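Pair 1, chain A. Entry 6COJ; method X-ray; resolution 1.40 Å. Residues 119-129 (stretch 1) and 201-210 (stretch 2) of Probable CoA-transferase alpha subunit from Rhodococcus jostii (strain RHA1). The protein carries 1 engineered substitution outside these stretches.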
# COMPACT_ATOMS: atom_id res chain seq x y z
N MET A 119 3.81 4.58 -12.46
CA MET A 119 3.66 3.29 -13.12
C MET A 119 4.69 2.28 -12.64
O MET A 119 4.42 1.07 -12.67
CB MET A 119 3.73 3.46 -14.63
CG MET A 119 2.54 4.20 -15.22
SD MET A 119 2.76 4.63 -16.96
CE MET A 119 2.84 3.01 -17.73
N VAL A 120 5.88 2.73 -12.22
CA VAL A 120 6.86 1.81 -11.66
C VAL A 120 6.29 1.15 -10.40
O VAL A 120 6.29 -0.08 -10.28
CB VAL A 120 8.19 2.52 -11.37
CG1 VAL A 120 9.17 1.53 -10.77
CG2 VAL A 120 8.80 3.09 -12.66
N LYS A 121 5.83 1.97 -9.46
CA LYS A 121 5.22 1.44 -8.24
C LYS A 121 4.10 0.47 -8.58
O LYS A 121 4.01 -0.63 -8.03
CB LYS A 121 4.70 2.60 -7.40
CG LYS A 121 3.95 2.17 -6.15
CD LYS A 121 3.25 3.37 -5.49
CE LYS A 121 2.46 2.90 -4.28
NZ LYS A 121 1.83 4.02 -3.53
N CYS A 122 3.24 0.87 -9.51
CA CYS A 122 2.11 0.05 -9.90
C CYS A 122 2.57 -1.30 -10.46
O CYS A 122 2.05 -2.36 -10.06
CB CYS A 122 1.30 0.82 -10.94
SG CYS A 122 -0.17 0.00 -11.55
N GLY A 123 3.54 -1.28 -11.37
CA GLY A 123 4.01 -2.53 -11.95
C GLY A 123 4.66 -3.45 -10.93
O GLY A 123 4.52 -4.67 -11.01
N LEU A 124 5.39 -2.87 -9.98
CA LEU A 124 5.98 -3.69 -8.92
C LEU A 124 4.91 -4.27 -8.02
O LEU A 124 5.00 -5.43 -7.62
CB LEU A 124 6.98 -2.87 -8.11
CG LEU A 124 8.24 -2.41 -8.84
CD1 LEU A 124 9.01 -1.44 -7.96
CD2 LEU A 124 9.12 -3.60 -9.20
N GLU A 125 3.87 -3.48 -7.71
CA GLU A 125 2.76 -3.99 -6.92
C GLU A 125 2.05 -5.14 -7.63
O GLU A 125 1.63 -6.11 -6.99
CB GLU A 125 1.79 -2.85 -6.61
CG GLU A 125 2.25 -1.94 -5.50
CD GLU A 125 1.36 -0.71 -5.32
OE1 GLU A 125 0.65 -0.34 -6.28
OE2 GLU A 125 1.38 -0.13 -4.21
N ALA A 126 1.88 -5.04 -8.95
CA ALA A 126 1.25 -6.13 -9.68
C ALA A 126 2.07 -7.41 -9.57
O ALA A 126 1.54 -8.48 -9.26
CB ALA A 126 1.02 -5.74 -11.14
N ALA A 127 3.39 -7.30 -9.77
CA ALA A 127 4.26 -8.46 -9.62
C ALA A 127 4.21 -9.01 -8.20
O ALA A 127 4.16 -10.24 -8.02
CB ALA A 127 5.69 -8.08 -10.01
N ALA A 128 4.24 -8.14 -7.19
CA ALA A 128 4.22 -8.59 -5.80
C ALA A 128 2.98 -9.43 -5.52
O ALA A 128 3.03 -10.39 -4.74
CB ALA A 128 4.24 -7.39 -4.85
N ALA A 129 1.85 -9.08 -6.13
CA ALA A 129 0.59 -9.79 -5.96
C ALA A 129 0.39 -10.91 -6.98
O ALA A 129 -0.69 -11.52 -7.00
CB ALA A 129 -0.58 -8.81 -6.02
N TYR A 201 11.50 4.39 0.39
CA TYR A 201 11.43 4.27 -1.07
C TYR A 201 10.52 3.08 -1.39
O TYR A 201 9.39 3.03 -0.87
CB TYR A 201 12.81 4.28 -1.74
CG TYR A 201 13.61 5.47 -1.26
CD1 TYR A 201 13.12 6.77 -1.45
CD2 TYR A 201 14.80 5.31 -0.57
CE1 TYR A 201 13.81 7.87 -0.98
CE2 TYR A 201 15.51 6.42 -0.10
CZ TYR A 201 15.01 7.69 -0.29
OH TYR A 201 15.71 8.76 0.21
N PHE A 202 10.95 2.13 -2.22
CA PHE A 202 10.11 1.04 -2.69
C PHE A 202 10.84 -0.28 -2.58
O PHE A 202 10.52 -1.23 -3.29
CB PHE A 202 9.66 1.32 -4.12
CG PHE A 202 8.95 2.63 -4.26
CD1 PHE A 202 9.66 3.82 -4.36
CD2 PHE A 202 7.57 2.68 -4.24
CE1 PHE A 202 8.98 5.05 -4.42
CE2 PHE A 202 6.90 3.90 -4.31
CZ PHE A 202 7.61 5.07 -4.41
N ASP A 203 11.81 -0.36 -1.65
CA ASP A 203 12.69 -1.53 -1.64
C ASP A 203 11.94 -2.80 -1.28
O ASP A 203 12.31 -3.89 -1.76
CB ASP A 203 13.86 -1.31 -0.68
CG ASP A 203 14.87 -0.30 -1.20
OD1 ASP A 203 14.67 0.21 -2.32
OD2 ASP A 203 15.86 -0.03 -0.49
N ASP A 204 10.90 -2.69 -0.45
CA ASP A 204 10.06 -3.85 -0.17
C ASP A 204 9.38 -4.35 -1.44
O ASP A 204 9.30 -5.57 -1.67
CB ASP A 204 9.03 -3.51 0.91
CG ASP A 204 8.19 -2.29 0.55
OD1 ASP A 204 8.73 -1.32 -0.01
OD2 ASP A 204 6.97 -2.29 0.84
N LEU A 205 8.88 -3.43 -2.27
CA LEU A 205 8.22 -3.84 -3.51
C LEU A 205 9.19 -4.50 -4.48
O LEU A 205 8.85 -5.49 -5.14
CB LEU A 205 7.55 -2.64 -4.18
CG LEU A 205 6.43 -1.95 -3.40
CD1 LEU A 205 5.85 -0.79 -4.19
CD2 LEU A 205 5.36 -2.96 -3.08
N TYR A 206 10.42 -3.98 -4.59
CA TYR A 206 11.40 -4.61 -5.46
C TYR A 206 11.66 -6.04 -5.02
O TYR A 206 11.70 -6.96 -5.84
CB TYR A 206 12.70 -3.80 -5.48
CG TYR A 206 12.68 -2.61 -6.41
CD1 TYR A 206 12.76 -2.79 -7.79
CD2 TYR A 206 12.59 -1.31 -5.92
CE1 TYR A 206 12.74 -1.70 -8.66
CE2 TYR A 206 12.57 -0.21 -6.78
CZ TYR A 206 12.64 -0.43 -8.14
OH TYR A 206 12.63 0.64 -9.00
N CYS A 207 11.83 -6.26 -3.71
CA CYS A 207 12.05 -7.62 -3.24
C CYS A 207 10.84 -8.50 -3.51
O CYS A 207 10.98 -9.64 -3.96
CB CYS A 207 12.39 -7.62 -1.75
SG CYS A 207 14.04 -6.99 -1.42
N ALA A 208 9.63 -7.97 -3.26
CA ALA A 208 8.42 -8.76 -3.44
C ALA A 208 8.18 -9.11 -4.91
O ALA A 208 7.50 -10.10 -5.19
CB ALA A 208 7.21 -8.02 -2.86
N ALA A 209 8.72 -8.32 -5.84
CA ALA A 209 8.52 -8.54 -7.27
C ALA A 209 9.56 -9.47 -7.89
O ALA A 209 9.45 -9.78 -9.08
CB ALA A 209 8.56 -7.20 -8.01
N ALA A 210 10.55 -9.93 -7.12
CA ALA A 210 11.72 -10.60 -7.67
C ALA A 210 11.80 -12.06 -7.22
O ALA A 210 11.28 -12.45 -6.18
CB ALA A 210 13.00 -9.88 -7.25
O HOH W 1 5.46 -11.41 -3.82

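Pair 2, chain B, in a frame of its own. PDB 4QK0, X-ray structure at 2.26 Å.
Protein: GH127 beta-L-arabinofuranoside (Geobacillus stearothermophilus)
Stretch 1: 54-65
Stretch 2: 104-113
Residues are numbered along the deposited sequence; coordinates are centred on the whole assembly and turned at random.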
# COMPACT_ATOMS: atom_id res chain seq x y z
N ALA B 54 17.63 30.37 2.46
CA ALA B 54 18.66 29.65 3.23
C ALA B 54 19.84 30.58 3.55
O ALA B 54 20.40 30.54 4.65
CB ALA B 54 19.12 28.39 2.51
N ILE B 55 20.23 31.38 2.56
CA ILE B 55 21.35 32.32 2.72
C ILE B 55 20.87 33.52 3.54
O ILE B 55 21.56 33.99 4.46
CB ILE B 55 21.88 32.78 1.37
CG1 ILE B 55 22.42 31.61 0.54
CG2 ILE B 55 22.95 33.86 1.52
CD1 ILE B 55 23.64 30.95 1.13
N GLU B 56 19.67 33.98 3.23
CA GLU B 56 19.07 35.10 3.90
C GLU B 56 19.03 34.88 5.40
O GLU B 56 19.31 35.78 6.19
CB GLU B 56 17.66 35.38 3.30
CG GLU B 56 17.01 36.68 3.74
CD GLU B 56 17.88 37.91 3.48
OE1 GLU B 56 18.85 37.84 2.67
OE2 GLU B 56 17.58 38.95 4.11
N ASN B 57 18.65 33.69 5.83
CA ASN B 57 18.62 33.39 7.26
C ASN B 57 20.01 33.69 7.92
O ASN B 57 20.05 34.09 9.04
CB ASN B 57 18.23 31.94 7.53
CG ASN B 57 16.75 31.63 7.27
OD1 ASN B 57 15.89 32.50 7.32
ND2 ASN B 57 16.46 30.36 7.04
N PHE B 58 21.11 33.41 7.24
CA PHE B 58 22.45 33.67 7.82
C PHE B 58 22.76 35.16 7.81
O PHE B 58 23.35 35.67 8.75
CB PHE B 58 23.55 32.95 7.06
CG PHE B 58 23.62 31.49 7.34
CD1 PHE B 58 24.14 31.01 8.53
CD2 PHE B 58 23.14 30.58 6.40
CE1 PHE B 58 24.18 29.66 8.80
CE2 PHE B 58 23.19 29.23 6.66
CZ PHE B 58 23.68 28.76 7.85
N ARG B 59 22.31 35.85 6.77
CA ARG B 59 22.39 37.29 6.77
C ARG B 59 21.70 37.88 7.97
O ARG B 59 22.27 38.76 8.66
CB ARG B 59 21.74 37.87 5.53
CG ARG B 59 22.65 37.83 4.36
CD ARG B 59 22.34 38.94 3.38
NE ARG B 59 23.01 38.57 2.18
CZ ARG B 59 22.48 37.80 1.23
NH1 ARG B 59 21.22 37.37 1.31
NH2 ARG B 59 23.24 37.48 0.19
N ILE B 60 20.45 37.48 8.20
CA ILE B 60 19.71 38.03 9.32
C ILE B 60 20.47 37.72 10.58
O ILE B 60 20.67 38.57 11.45
CB ILE B 60 18.29 37.47 9.34
CG1 ILE B 60 17.53 37.93 8.07
CG2 ILE B 60 17.56 37.93 10.59
CD1 ILE B 60 16.21 37.21 7.82
N ALA B 61 20.92 36.49 10.69
CA ALA B 61 21.60 36.06 11.92
C ALA B 61 22.89 36.84 12.14
O ALA B 61 23.31 36.99 13.25
CB ALA B 61 21.87 34.55 11.88
N ALA B 62 23.55 37.26 11.07
CA ALA B 62 24.80 38.01 11.19
C ALA B 62 24.51 39.47 11.43
O ALA B 62 25.42 40.26 11.56
CB ALA B 62 25.62 37.87 9.94
N GLY B 63 23.24 39.82 11.52
CA GLY B 63 22.86 41.23 11.70
C GLY B 63 23.06 42.09 10.46
O GLY B 63 23.25 43.29 10.58
N GLU B 64 23.01 41.49 9.28
CA GLU B 64 23.23 42.20 8.04
C GLU B 64 21.96 42.30 7.22
O GLU B 64 21.96 42.78 6.13
CB GLU B 64 24.31 41.49 7.23
CG GLU B 64 25.67 41.69 7.87
CD GLU B 64 26.74 40.73 7.39
OE1 GLU B 64 26.63 40.23 6.24
OE2 GLU B 64 27.68 40.47 8.19
N SER B 65 20.85 41.86 7.79
CA SER B 65 19.61 42.01 7.12
C SER B 65 18.52 41.86 8.14
O SER B 65 18.77 41.46 9.28
CB SER B 65 19.53 40.95 6.01
OG SER B 65 18.26 40.85 5.47
N ASP B 104 32.83 33.75 0.35
CA ASP B 104 31.96 34.79 0.86
C ASP B 104 30.89 34.18 1.76
O ASP B 104 30.53 34.77 2.78
CB ASP B 104 31.25 35.55 -0.28
CG ASP B 104 32.21 36.42 -1.12
OD1 ASP B 104 33.34 36.69 -0.67
OD2 ASP B 104 31.81 36.85 -2.25
N VAL B 105 30.34 33.03 1.37
CA VAL B 105 29.37 32.35 2.19
C VAL B 105 30.04 31.98 3.49
O VAL B 105 29.49 32.16 4.56
CB VAL B 105 28.84 31.06 1.50
CG1 VAL B 105 28.02 30.21 2.46
CG2 VAL B 105 28.03 31.42 0.27
N ILE B 106 31.26 31.50 3.40
CA ILE B 106 31.99 31.07 4.58
C ILE B 106 32.20 32.23 5.53
O ILE B 106 32.04 32.07 6.76
CB ILE B 106 33.32 30.40 4.17
CG1 ILE B 106 33.05 29.03 3.58
CG2 ILE B 106 34.25 30.25 5.36
CD1 ILE B 106 34.19 28.43 2.79
N GLU B 107 32.53 33.41 5.00
CA GLU B 107 32.76 34.57 5.90
C GLU B 107 31.46 35.00 6.54
O GLU B 107 31.42 35.39 7.70
CB GLU B 107 33.42 35.73 5.14
CG GLU B 107 34.90 35.51 4.72
CD GLU B 107 35.87 35.17 5.89
OE1 GLU B 107 35.66 35.65 7.04
OE2 GLU B 107 36.87 34.46 5.67
N LEU B 108 30.37 34.86 5.78
CA LEU B 108 29.04 35.09 6.32
C LEU B 108 28.70 34.13 7.44
O LEU B 108 28.24 34.53 8.51
CB LEU B 108 28.00 35.01 5.21
CG LEU B 108 26.55 35.09 5.65
CD1 LEU B 108 26.25 36.37 6.37
CD2 LEU B 108 25.65 34.97 4.42
N LEU B 109 28.97 32.86 7.24
CA LEU B 109 28.79 31.93 8.36
C LEU B 109 29.59 32.38 9.57
O LEU B 109 29.07 32.37 10.69
CB LEU B 109 29.24 30.52 7.98
CG LEU B 109 28.49 29.88 6.82
CD1 LEU B 109 29.02 28.48 6.55
CD2 LEU B 109 27.00 29.80 7.08
N GLY B 110 30.87 32.74 9.35
CA GLY B 110 31.73 33.24 10.44
C GLY B 110 31.14 34.45 11.15
O GLY B 110 31.20 34.54 12.38
N ARG B 111 30.46 35.34 10.42
CA ARG B 111 29.76 36.48 11.10
C ARG B 111 28.45 36.09 11.76
O ARG B 111 28.04 36.75 12.66
CB ARG B 111 29.55 37.65 10.12
CG ARG B 111 30.88 38.17 9.54
CD ARG B 111 30.71 39.45 8.72
NE ARG B 111 29.79 39.36 7.57
CZ ARG B 111 30.10 38.87 6.36
NH1 ARG B 111 31.32 38.43 6.09
NH2 ARG B 111 29.19 38.81 5.41
N ALA B 112 27.77 35.02 11.30
CA ALA B 112 26.52 34.60 11.99
C ALA B 112 26.83 33.81 13.24
O ALA B 112 25.97 33.58 14.09
CB ALA B 112 25.69 33.74 11.06
N GLN B 113 28.06 33.30 13.35
CA GLN B 113 28.42 32.45 14.51
C GLN B 113 28.43 33.23 15.85
O GLN B 113 28.97 34.35 15.93
CB GLN B 113 29.80 31.82 14.31
CG GLN B 113 30.17 30.80 15.39
CD GLN B 113 31.43 30.06 15.05
OE1 GLN B 113 32.30 30.62 14.44
NE2 GLN B 113 31.50 28.76 15.37

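In both pairs two helices run in the same general direction and close toward each other at their C-terminal ends. The axes cross at 45° in pair 1 and 43° in pair 2, approaching to 8.4 and 8.5 Å, and the central backbones superpose with an RMSD of 0.4 Å. At the wide end, the CA atoms of K121(A) and F202(A) lie 7.4 Å apart, and those of the matching I55(B) and V105(B) 8.0 Å. At the narrow end, the CA atoms of A128(A) and A209(A) are 4.5 Å apart, those of A62(B) and A112(B) only 3.9 Å.

The wide end has room for long side chains. In pair 1 the aliphatic part of the extended K121(A) lies at the ring edge of F202(A), CD to CE2 3.9 Å, while its amino group is satisfied elsewhere in the structure. In pair 2 two branched aliphatics meet more loosely, CD1 of I55(B) lying 4.5 Å from CG2 of V105(B).

The middle is the clearest exchange. L124(A) matches F58(B), and Y206(A) matches L109(B), so leucine and aromatic ring trade helices. In pair 1 CD1 of L124(A) sits 3.7 Å from the ring centroid of Y206(A), 9° off the normal; in pair 2 CD2 of L109(B) sits 3.4 Å from that of F58(B), 16° off. Either way a methyl group covers the flat face of a ring, a close CH-pi contact. Leucine is kept at L205(A) and L108(B), but its rotamer changes from m,t to t,p. L205(A) meets L124(A) CB to CB at 4.0 Å, whereas L108(B) brings CD2 within 3.9 Å of CB of F58(B).

Where the backbones converge, small residues suit the narrow space. A127(A) and A209(A) match A61(B) and A112(B); their CB atoms touch at 3.6 Å in pair 1 and 4.0 Å in pair 2. A128(A) likewise matches A62(B), whose CB lies 3.9 Å from CD1 of L108(B).

The neighbouring position holds A208(A) in pair 1 and R111(B) in pair 2, and both touch this alanine: CB of A208(A) lies 3.6 Å from CB of A128(A), and CB of R111(B) lies 3.9 Å from CB of A62(B). In pair 1 a water donates to O of A128(A) and O of A208(A), each at 2.8 Å, bridging the two carbonyls. Beyond its CB, R111(B) reaches E64(B) in a salt bridge: NE of R111(B) donates to OE2 of E64(B) at a very short 2.5 Å, and NH2 to OE1 at 3.0 Å.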